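PDB 1RHC: F420-dependent alcohol dehydrogenase from Methanoculleus thermophilus, which probably oxidises secondary alcohols to ketones with the deazaflavin coenzyme F420 as hydride acceptor, and belongs to the bacterial luciferase family. Local coordinates for residues A23-K28 / F316-F321. Sequence-based numbering, arbitrary orientation.
Sequences AIRAEK and FGIDIF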
ATOM      1  N   ALA A  23       4.384  -6.720 -17.090  1.00 15.99           N
ATOM      2  CA  ALA A  23       3.870  -7.853 -16.333  1.00 14.73           C
ATOM      3  C   ALA A  23       2.770  -8.598 -17.099  1.00 17.88           C
ATOM      4  O   ALA A  23       2.711  -9.822 -17.116  1.00 18.15           O
ATOM      5  CB  ALA A  23       3.349  -7.380 -14.939  1.00 17.46           C
ATOM      6  N   ILE A  24       1.881  -7.854 -17.730  1.00 15.11           N
ATOM      7  CA  ILE A  24       0.816  -8.457 -18.527  1.00 17.44           C
ATOM      8  C   ILE A  24       1.437  -9.240 -19.705  1.00 16.76           C
ATOM      9  O   ILE A  24       1.042 -10.370 -19.988  1.00 19.92           O
ATOM     10  CB  ILE A  24      -0.116  -7.361 -19.080  1.00 16.39           C
ATOM     11  CG1 ILE A  24      -0.884  -6.724 -17.917  1.00 19.07           C
ATOM     12  CG2 ILE A  24      -1.077  -7.968 -20.135  1.00 18.37           C
ATOM     13  CD1 ILE A  24      -1.577  -5.389 -18.288  1.00 25.06           C
ATOM     14  N   ARG A  25       2.411  -8.644 -20.372  1.00 15.83           N
ATOM     15  CA  ARG A  25       3.067  -9.323 -21.503  1.00 17.43           C
ATOM     16  C   ARG A  25       3.844 -10.581 -21.029  1.00 21.37           C
ATOM     17  O   ARG A  25       3.871 -11.602 -21.723  1.00 18.65           O
ATOM     18  CB  ARG A  25       4.013  -8.332 -22.214  1.00 20.39           C
ATOM     19  CG  ARG A  25       4.609  -8.845 -23.566  1.00 27.75           C
ATOM     20  CD  ARG A  25       5.356  -7.711 -24.305  1.00 39.60           C
ATOM     21  NE  ARG A  25       5.743  -8.015 -25.692  1.00 41.15           N
ATOM     22  CZ  ARG A  25       5.485  -7.218 -26.739  1.00 40.18           C
ATOM     23  NH1 ARG A  25       4.842  -6.074 -26.584  1.00 37.77           N
ATOM     24  NH2 ARG A  25       5.873  -7.564 -27.953  1.00 40.94           N
ATOM     25  N   ALA A  26       4.477 -10.498 -19.859  1.00 17.09           N
ATOM     26  CA  ALA A  26       5.232 -11.623 -19.302  1.00 17.94           C
ATOM     27  C   ALA A  26       4.300 -12.787 -19.054  1.00 16.14           C
ATOM     28  O   ALA A  26       4.644 -13.935 -19.324  1.00 19.99           O
ATOM     29  CB  ALA A  26       5.899 -11.221 -17.985  1.00 16.40           C
ATOM     30  N   GLU A  27       3.123 -12.496 -18.522  1.00 16.37           N
ATOM     31  CA  GLU A  27       2.154 -13.566 -18.258  1.00 14.87           C
ATOM     32  C   GLU A  27       1.767 -14.255 -19.561  1.00 25.16           C
ATOM     33  O   GLU A  27       1.674 -15.490 -19.638  1.00 18.58           O
ATOM     34  CB  GLU A  27       0.895 -12.995 -17.611  1.00 19.42           C
ATOM     35  CG  GLU A  27      -0.174 -14.056 -17.440  1.00 20.41           C
ATOM     36  CD  GLU A  27      -1.299 -13.618 -16.515  1.00 25.04           C
ATOM     37  OE1 GLU A  27      -1.471 -14.247 -15.456  1.00 28.64           O
ATOM     38  OE2 GLU A  27      -2.026 -12.670 -16.856  1.00 26.13           O
ATOM     39  N   LYS A  28       1.535 -13.451 -20.590  1.00 17.81           N
ATOM     40  CA  LYS A  28       1.137 -14.018 -21.877  1.00 19.61           C
ATOM     41  C   LYS A  28       2.214 -14.896 -22.498  1.00 19.54           C
ATOM     42  O   LYS A  28       1.914 -15.905 -23.125  1.00 23.37           O
ATOM     43  CB  LYS A  28       0.752 -12.883 -22.830  1.00 22.66           C
ATOM     44  CG  LYS A  28      -0.599 -12.255 -22.432  1.00 34.74           C
ATOM     45  CD  LYS A  28      -1.002 -11.065 -23.308  1.00 43.74           C
ATOM     46  CE  LYS A  28      -2.342 -10.498 -22.826  1.00 47.52           C
ATOM     47  NZ  LYS A  28      -2.762  -9.276 -23.562  1.00 52.97           N
ATOM     48  N   PHE A 316      11.499  -7.104 -26.751  1.00 19.27           N
ATOM     49  CA  PHE A 316      12.236  -8.270 -27.256  1.00 19.33           C
ATOM     50  C   PHE A 316      12.753  -9.070 -26.038  1.00 17.95           C
ATOM     51  O   PHE A 316      12.748 -10.301 -26.051  1.00 19.06           O
ATOM     52  CB  PHE A 316      13.424  -7.794 -28.085  1.00 19.67           C
ATOM     53  CG  PHE A 316      14.387  -8.877 -28.455  1.00 21.72           C
ATOM     54  CD1 PHE A 316      14.010  -9.895 -29.331  1.00 26.93           C
ATOM     55  CD2 PHE A 316      15.687  -8.866 -27.936  1.00 19.16           C
ATOM     56  CE1 PHE A 316      14.912 -10.898 -29.701  1.00 24.82           C
ATOM     57  CE2 PHE A 316      16.601  -9.863 -28.297  1.00 26.09           C
ATOM     58  CZ  PHE A 316      16.212 -10.884 -29.183  1.00 23.92           C
ATOM     59  N   GLY A 317      13.190  -8.358 -25.009  1.00 19.62           N
ATOM     60  CA  GLY A 317      13.692  -8.997 -23.790  1.00 19.12           C
ATOM     61  C   GLY A 317      12.622  -9.872 -23.139  1.00 21.35           C
ATOM     62  O   GLY A 317      12.927 -10.821 -22.418  1.00 19.60           O
ATOM     63  N   ILE A 318      11.363  -9.539 -23.348  1.00 14.98           N
ATOM     64  CA  ILE A 318      10.284 -10.373 -22.818  1.00 15.12           C
ATOM     65  C   ILE A 318       9.929 -11.470 -23.814  1.00 18.85           C
ATOM     66  O   ILE A 318       9.831 -12.654 -23.460  1.00 18.63           O
ATOM     67  CB  ILE A 318       8.971  -9.547 -22.546  1.00 16.78           C
ATOM     68  CG1 ILE A 318       9.243  -8.433 -21.529  1.00 16.90           C
ATOM     69  CG2 ILE A 318       7.864 -10.486 -22.053  1.00 18.76           C
ATOM     70  CD1 ILE A 318       8.116  -7.439 -21.369  1.00 21.43           C
ATOM     71  N   ASP A 319       9.713 -11.075 -25.075  1.00 19.03           N
ATOM     72  CA  ASP A 319       9.282 -11.995 -26.140  1.00 19.41           C
ATOM     73  C   ASP A 319      10.172 -13.202 -26.374  1.00 14.86           C
ATOM     74  O   ASP A 319       9.687 -14.285 -26.681  1.00 18.58           O
ATOM     75  CB  ASP A 319       9.217 -11.248 -27.486  1.00 27.35           C
ATOM     76  CG  ASP A 319       8.046 -10.364 -27.575  1.00 42.36           C
ATOM     77  OD1 ASP A 319       7.119 -10.501 -26.742  1.00 39.85           O
ATOM     78  OD2 ASP A 319       8.053  -9.534 -28.485  1.00 25.84           O
ATOM     79  N   ILE A 320      11.467 -12.966 -26.305  1.00 19.07           N
ATOM     80  CA  ILE A 320      12.433 -14.034 -26.560  1.00 17.57           C
ATOM     81  C   ILE A 320      12.256 -15.181 -25.572  1.00 21.28           C
ATOM     82  O   ILE A 320      12.700 -16.291 -25.839  1.00 19.44           O
ATOM     83  CB  ILE A 320      13.880 -13.473 -26.542  1.00 19.68           C
ATOM     84  CG1 ILE A 320      14.849 -14.468 -27.219  1.00 25.18           C
ATOM     85  CG2 ILE A 320      14.347 -13.209 -25.129  1.00 24.03           C
ATOM     86  CD1 ILE A 320      14.610 -14.633 -28.684  1.00 30.98           C
ATOM     87  N   PHE A 321      11.569 -14.942 -24.446  1.00 22.23           N
ATOM     88  CA  PHE A 321      11.368 -16.044 -23.504  1.00 20.68           C
ATOM     89  C   PHE A 321      10.389 -17.097 -23.980  1.00 22.66           C
ATOM     90  O   PHE A 321      10.286 -18.158 -23.374  1.00 23.00           O
ATOM     91  CB  PHE A 321      11.047 -15.539 -22.079  1.00 17.02           C
ATOM     92  CG  PHE A 321      12.302 -15.197 -21.292  1.00 22.01           C
ATOM     93  CD1 PHE A 321      13.028 -14.046 -21.572  1.00 20.36           C
ATOM     94  CD2 PHE A 321      12.809 -16.088 -20.352  1.00 24.51           C
ATOM     95  CE1 PHE A 321      14.235 -13.781 -20.950  1.00 25.43           C
ATOM     96  CE2 PHE A 321      14.028 -15.833 -19.718  1.00 20.67           C
ATOM     97  CZ  PHE A 321      14.744 -14.693 -20.009  1.00 25.67           C
TER
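With CG of Arg25 anti to the backbone N (chi1 -171°) and the chain extended as far as NE, the guanidinium reaches from helix 16-29 to Asp319, whose own CG lies anti to its carbonyl carbon (chi1 -75°), a rotation that swings the carboxylate round to the arginine. The grip is side-on and bidentate, one nitrogen to each oxygen. Arg25 NE donates to Asp319 OD1 at 3.0 Å, almost within the guanidinium plane but well out of the carboxylate plane. Arg25 NH2 meets the syn lone pair of Asp319 OD2, also at 3.0 Å, and completes the salt bridge. Guanidinium and carboxylate are twisted 38° apart, yet both bonds form, which restricts rotation of either group. Nearer the helix than the ion pair, Ile318 points at helix 16-29. Its CG2 rests 3.9 Å from Arg25 CG and also meets Ala26 CA, while its CD1 approaches Arg25 CD, so CG and CD of the arginine lie against one side of a buried isoleucine. A methionine in place of Arg25 would probably leave the Asp319 carboxylate without its cationic mate and free to turn. The contact joins the first long helix of the TIM barrel to the short helix 314-319 that follows strand 304-309; Ile318 also touches Gln22 and Val29 of helix 16-29 and Asn309 of that strand, while Phe321 packs against Leu307 and helix 287-300.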